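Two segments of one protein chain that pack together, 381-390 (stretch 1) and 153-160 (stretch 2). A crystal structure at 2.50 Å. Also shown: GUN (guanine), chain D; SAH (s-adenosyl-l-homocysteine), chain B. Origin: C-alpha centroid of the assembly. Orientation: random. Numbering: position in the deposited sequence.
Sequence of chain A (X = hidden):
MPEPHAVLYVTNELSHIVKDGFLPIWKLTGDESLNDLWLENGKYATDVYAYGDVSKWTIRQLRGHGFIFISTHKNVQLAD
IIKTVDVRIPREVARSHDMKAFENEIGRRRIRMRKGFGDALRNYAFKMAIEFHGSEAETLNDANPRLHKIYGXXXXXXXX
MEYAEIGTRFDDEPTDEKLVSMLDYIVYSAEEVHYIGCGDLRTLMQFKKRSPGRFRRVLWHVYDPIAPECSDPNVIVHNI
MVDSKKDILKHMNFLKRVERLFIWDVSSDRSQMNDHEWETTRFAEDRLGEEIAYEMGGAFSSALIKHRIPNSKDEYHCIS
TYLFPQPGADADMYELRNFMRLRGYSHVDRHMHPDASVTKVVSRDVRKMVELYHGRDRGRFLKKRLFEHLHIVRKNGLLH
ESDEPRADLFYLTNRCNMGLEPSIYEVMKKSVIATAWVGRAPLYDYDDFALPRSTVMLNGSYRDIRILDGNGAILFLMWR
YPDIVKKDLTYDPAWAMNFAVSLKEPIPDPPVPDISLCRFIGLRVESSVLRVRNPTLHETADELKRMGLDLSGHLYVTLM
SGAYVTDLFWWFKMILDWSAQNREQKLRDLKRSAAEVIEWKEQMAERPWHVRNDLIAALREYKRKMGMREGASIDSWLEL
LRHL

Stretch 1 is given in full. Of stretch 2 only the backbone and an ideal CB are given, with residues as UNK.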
# COMPACT_ATOMS: atom_id res chain seq x y z
N PHE A 381 2.88 1.67 17.56
CA PHE A 381 1.80 0.91 16.97
C PHE A 381 0.43 1.29 17.53
O PHE A 381 -0.59 1.16 16.85
CB PHE A 381 2.08 -0.58 17.08
CG PHE A 381 3.33 -1.01 16.35
CD1 PHE A 381 4.42 -1.53 17.04
CD2 PHE A 381 3.42 -0.87 14.96
CE1 PHE A 381 5.58 -1.92 16.36
CE2 PHE A 381 4.57 -1.25 14.27
CZ PHE A 381 5.65 -1.78 14.98
N LEU A 382 0.40 1.78 18.77
CA LEU A 382 -0.84 2.35 19.30
C LEU A 382 -1.22 3.56 18.46
O LEU A 382 -2.35 3.66 17.97
CB LEU A 382 -0.71 2.71 20.80
CG LEU A 382 -1.95 3.35 21.45
CD1 LEU A 382 -3.21 2.47 21.30
CD2 LEU A 382 -1.71 3.68 22.91
N LYS A 383 -0.27 4.48 18.27
CA LYS A 383 -0.52 5.66 17.46
C LYS A 383 -1.07 5.28 16.09
O LYS A 383 -2.10 5.79 15.68
CB LYS A 383 0.73 6.51 17.32
CG LYS A 383 0.43 7.93 16.91
CD LYS A 383 1.62 8.85 17.10
CE LYS A 383 2.67 8.63 16.04
NZ LYS A 383 3.83 9.54 16.25
N LYS A 384 -0.41 4.35 15.40
CA LYS A 384 -0.88 3.87 14.10
C LYS A 384 -2.35 3.47 14.14
O LYS A 384 -3.16 4.00 13.37
CB LYS A 384 -0.02 2.68 13.62
CG LYS A 384 -0.16 2.34 12.14
CD LYS A 384 0.97 1.43 11.67
CE LYS A 384 0.57 0.57 10.47
NZ LYS A 384 -0.39 -0.52 10.84
N ARG A 385 -2.67 2.56 15.06
CA ARG A 385 -4.00 1.99 15.22
C ARG A 385 -5.10 2.99 15.59
O ARG A 385 -6.26 2.82 15.20
CB ARG A 385 -3.97 0.91 16.29
CG ARG A 385 -3.39 -0.41 15.84
CD ARG A 385 -3.91 -1.48 16.77
NE ARG A 385 -2.95 -2.56 16.99
CZ ARG A 385 -3.07 -3.46 17.97
NH1 ARG A 385 -4.09 -3.38 18.81
NH2 ARG A 385 -2.16 -4.41 18.10
N LEU A 386 -4.75 4.02 16.36
CA LEU A 386 -5.69 5.08 16.68
C LEU A 386 -6.00 5.85 15.39
O LEU A 386 -7.15 6.02 15.01
CB LEU A 386 -5.11 6.01 17.77
CG LEU A 386 -4.98 5.54 19.22
CD1 LEU A 386 -4.18 6.53 20.06
CD2 LEU A 386 -6.34 5.32 19.88
N PHE A 387 -4.95 6.29 14.72
CA PHE A 387 -5.05 6.98 13.46
C PHE A 387 -6.00 6.27 12.49
O PHE A 387 -6.94 6.88 11.98
CB PHE A 387 -3.65 7.09 12.83
CG PHE A 387 -3.58 8.02 11.66
CD1 PHE A 387 -4.01 9.33 11.77
CD2 PHE A 387 -3.04 7.58 10.45
CE1 PHE A 387 -3.93 10.19 10.70
CE2 PHE A 387 -2.93 8.44 9.37
CZ PHE A 387 -3.38 9.75 9.49
N GLU A 388 -5.74 4.98 12.26
CA GLU A 388 -6.52 4.17 11.32
C GLU A 388 -7.96 3.97 11.77
O GLU A 388 -8.88 3.89 10.94
CB GLU A 388 -5.87 2.81 11.13
CG GLU A 388 -4.50 2.85 10.43
CD GLU A 388 -3.69 1.55 10.58
OE1 GLU A 388 -4.06 0.70 11.42
OE2 GLU A 388 -2.70 1.38 9.83
N HIS A 389 -8.17 3.90 13.08
CA HIS A 389 -9.49 3.63 13.58
C HIS A 389 -10.37 4.86 13.51
O HIS A 389 -11.57 4.77 13.24
CB HIS A 389 -9.44 3.07 15.00
CG HIS A 389 -10.78 2.60 15.48
ND1 HIS A 389 -11.42 3.16 16.56
CD2 HIS A 389 -11.62 1.67 14.98
CE1 HIS A 389 -12.59 2.57 16.73
NE2 HIS A 389 -12.74 1.67 15.78
N LEU A 390 -9.77 6.02 13.75
CA LEU A 390 -10.52 7.26 13.75
C LEU A 390 -10.90 7.70 12.33
O LEU A 390 -11.99 8.25 12.12
CB LEU A 390 -9.76 8.36 14.49
CG LEU A 390 -9.57 8.15 16.01
CD1 LEU A 390 -8.79 9.29 16.63
CD2 LEU A 390 -10.90 7.97 16.77
N UNK A 153 -10.50 -2.53 7.17
CA UNK A 153 -10.84 -3.15 8.45
C UNK A 153 -9.55 -3.26 9.28
O UNK A 153 -9.00 -4.34 9.46
CB UNK A 153 -11.49 -4.52 8.25
N UNK A 154 -9.04 -2.11 9.74
CA UNK A 154 -7.77 -2.10 10.45
C UNK A 154 -7.92 -2.64 11.86
O UNK A 154 -9.04 -2.64 12.39
CB UNK A 154 -7.19 -0.68 10.49
N UNK A 155 -6.80 -3.09 12.44
CA UNK A 155 -6.77 -3.73 13.76
C UNK A 155 -7.19 -2.70 14.79
O UNK A 155 -6.53 -1.68 14.96
CB UNK A 155 -5.39 -4.29 14.08
N UNK A 156 -8.30 -2.95 15.45
CA UNK A 156 -8.89 -2.01 16.41
C UNK A 156 -8.03 -1.81 17.66
O UNK A 156 -7.60 -2.79 18.27
CB UNK A 156 -10.28 -2.50 16.82
N UNK A 157 -7.75 -0.54 18.03
CA UNK A 157 -6.95 -0.22 19.23
C UNK A 157 -7.71 -0.52 20.51
O UNK A 157 -8.92 -0.76 20.45
CB UNK A 157 -6.53 1.25 19.22
N UNK A 158 -6.99 -0.53 21.65
CA UNK A 158 -7.58 -0.50 22.99
C UNK A 158 -8.51 0.68 23.17
O UNK A 158 -8.11 1.82 22.95
CB UNK A 158 -6.48 -0.46 24.05
N UNK A 159 -9.75 0.41 23.57
CA UNK A 159 -10.75 1.46 23.78
C UNK A 159 -11.49 1.21 25.07
O UNK A 159 -11.30 0.19 25.73
CB UNK A 159 -11.73 1.53 22.61
N UNK A 160 -12.36 2.16 25.41
CA UNK A 160 -13.31 2.03 26.51
C UNK A 160 -14.64 2.71 26.18
O UNK A 160 -14.67 3.89 25.82
CB UNK A 160 -12.72 2.62 27.79
N9 GUN D . 1.62 5.85 11.56
C8 GUN D . 2.04 5.91 10.29
N7 GUN D . 1.74 7.11 9.78
C5 GUN D . 1.12 7.81 10.73
C6 GUN D . 0.60 9.10 10.75
O6 GUN D . 0.67 9.82 9.75
N1 GUN D . 0.00 9.56 11.93
C2 GUN D . -0.05 8.69 13.05
N2 GUN D . -0.61 9.09 14.17
N3 GUN D . 0.47 7.45 12.99
C4 GUN D . 1.05 7.01 11.86
N SAH B . -4.30 -1.58 0.92
CA SAH B . -3.09 -1.07 1.64
CB SAH B . -2.66 -1.89 2.85
CG SAH B . -3.01 -3.37 2.93
SD SAH B . -2.69 -4.00 4.60
C SAH B . -1.92 -0.82 0.70
O SAH B . -2.09 -0.30 -0.40
OXT SAH B . -0.77 -1.11 1.04
C5' SAH B . -4.15 -5.08 4.47
C4' SAH B . -5.34 -4.56 5.25
O4' SAH B . -6.55 -4.92 4.62
C3' SAH B . -5.40 -5.11 6.68
O3' SAH B . -5.76 -4.02 7.52
C2' SAH B . -6.54 -6.11 6.65
O2' SAH B . -7.24 -6.18 7.86
C1' SAH B . -7.43 -5.54 5.55
N9 SAH B . -8.31 -6.56 4.92
C8 SAH B . -8.00 -7.87 4.64
N7 SAH B . -9.09 -8.46 4.07
C5 SAH B . -10.08 -7.54 3.98
C6 SAH B . -11.38 -7.59 3.48
N6 SAH B . -11.86 -8.72 2.96
N1 SAH B . -12.18 -6.47 3.51
C2 SAH B . -11.69 -5.29 4.04
N3 SAH B . -10.40 -5.23 4.54
C4 SAH B . -9.60 -6.34 4.51

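Stretch 1 is a helix; Leu382, Arg385, Leu386, Glu388 and His389 face the extended chain of stretch 2.

At position 153 the ideal CB has nothing of the helix within 5.5 Å, so the choice is free. Met153 O accepts a hydrogen bond from O2' of S-adenosyl-L-homocysteine (3.0 Å).

Position 154 points toward the helix, its ideal CB 3.5 Å from Glu388 OE1. With that oxygen so near, a compact side chain fits, either apolar or a small hydroxyl that could donate to it; phi of -75° also admits proline. Pro154 is found, with CB 3.7 Å from Glu388 OE1. It gives that oxygen no donor; a water supplies one. The other oxygen, Glu388 OE2, lies 3.2 Å from Lys384 NZ, four residues back on the helix, in a hydrogen-bonded salt bridge.

Position 155 also points toward stretch 1, its ideal CB 4.2 Å from Arg385 CD. The guanidinium beyond makes an acidic group attractive, though a polar or aliphatic chain could lie along the arginine. Glu155 uses the charge: its OE1 lies 3.4 Å from Arg385 NH2, over one face of the guanidinium. Because the oxygen is well out of the plane, no N-H points at it, and this salt bridge rests on charge alone. The backbone is anchored separately: the same water accepts from Glu155 N (3.0 Å) and donates to Glu388 OE1 (2.5 Å).

At position 156 CA-to-CB points away, so many residues would do, yet the imidazole of His389 is near enough for an aliphatic branch to cover. Ile156 does this, CG2 lying over one face of the ring and CG1 4.1 Å from His389 CD2.

Position 157 has the shortest CA-CA distance, 157 CA lying 5.4 Å from Arg385 CA. The ideal CB, directed sideways, has Leu382 CD1 and Leu386 CD2 each 4.1 Å away, which calls for something compact and apolar; phi of -71° permits proline. In Pro157, CB packs 4.1 Å from Leu386 CD2, while CD reaches 3.6 Å from His389 CB.

At position 158 the ideal CB, directed sideways, is 5.2 Å from Leu382 CD1, so modest apolar groups suit, and phi of -55° again allows proline. Pro158 brings CD to 3.9 Å from Leu382 CD1.

Position 159 points toward the helix, but from too far for CB to touch it; a longer apolar chain could bridge the gap. Leu159 does so, its CD1 3.9 Å from His389 CE1.

Position 160 is out of reach. Tyr160 makes its hydroxyl hydrogen bond elsewhere in the structure.

Stretch 2, residues 153-160: MPEIPPLY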
# COMPACT_ATOMS: atom_id res chain seq x y z
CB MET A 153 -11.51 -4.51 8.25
CG MET A 153 -12.66 -4.46 7.28
SD MET A 153 -13.71 -5.89 7.36
CE MET A 153 -14.89 -5.37 8.62
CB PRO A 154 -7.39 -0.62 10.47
CG PRO A 154 -8.68 0.10 10.39
CD PRO A 154 -9.60 -0.75 9.59
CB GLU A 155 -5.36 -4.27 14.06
CG GLU A 155 -5.35 -5.68 14.67
CD GLU A 155 -4.02 -6.05 15.41
OE1 GLU A 155 -2.93 -5.61 14.97
OE2 GLU A 155 -4.09 -6.79 16.42
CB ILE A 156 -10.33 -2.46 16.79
CG1 ILE A 156 -11.27 -2.33 15.58
CG2 ILE A 156 -10.86 -1.64 17.94
CD1 ILE A 156 -12.70 -2.73 15.86
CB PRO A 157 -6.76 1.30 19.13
CG PRO A 157 -7.92 1.78 18.31
CD PRO A 157 -8.17 0.68 17.31
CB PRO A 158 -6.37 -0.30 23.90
CG PRO A 158 -5.23 -0.85 23.13
CD PRO A 158 -5.52 -0.64 21.69
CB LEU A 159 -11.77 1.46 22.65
CG LEU A 159 -11.22 1.35 21.24
CD1 LEU A 159 -12.32 0.96 20.23
CD2 LEU A 159 -10.53 2.66 20.81
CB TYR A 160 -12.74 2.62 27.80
CG TYR A 160 -13.63 2.38 29.00
CD1 TYR A 160 -13.40 1.29 29.85
CD2 TYR A 160 -14.70 3.22 29.29
CE1 TYR A 160 -14.21 1.06 30.95
CE2 TYR A 160 -15.51 3.00 30.39
CZ TYR A 160 -15.26 1.91 31.22
OH TYR A 160 -16.06 1.68 32.32
O HOH W 1 -4.46 -1.78 11.12
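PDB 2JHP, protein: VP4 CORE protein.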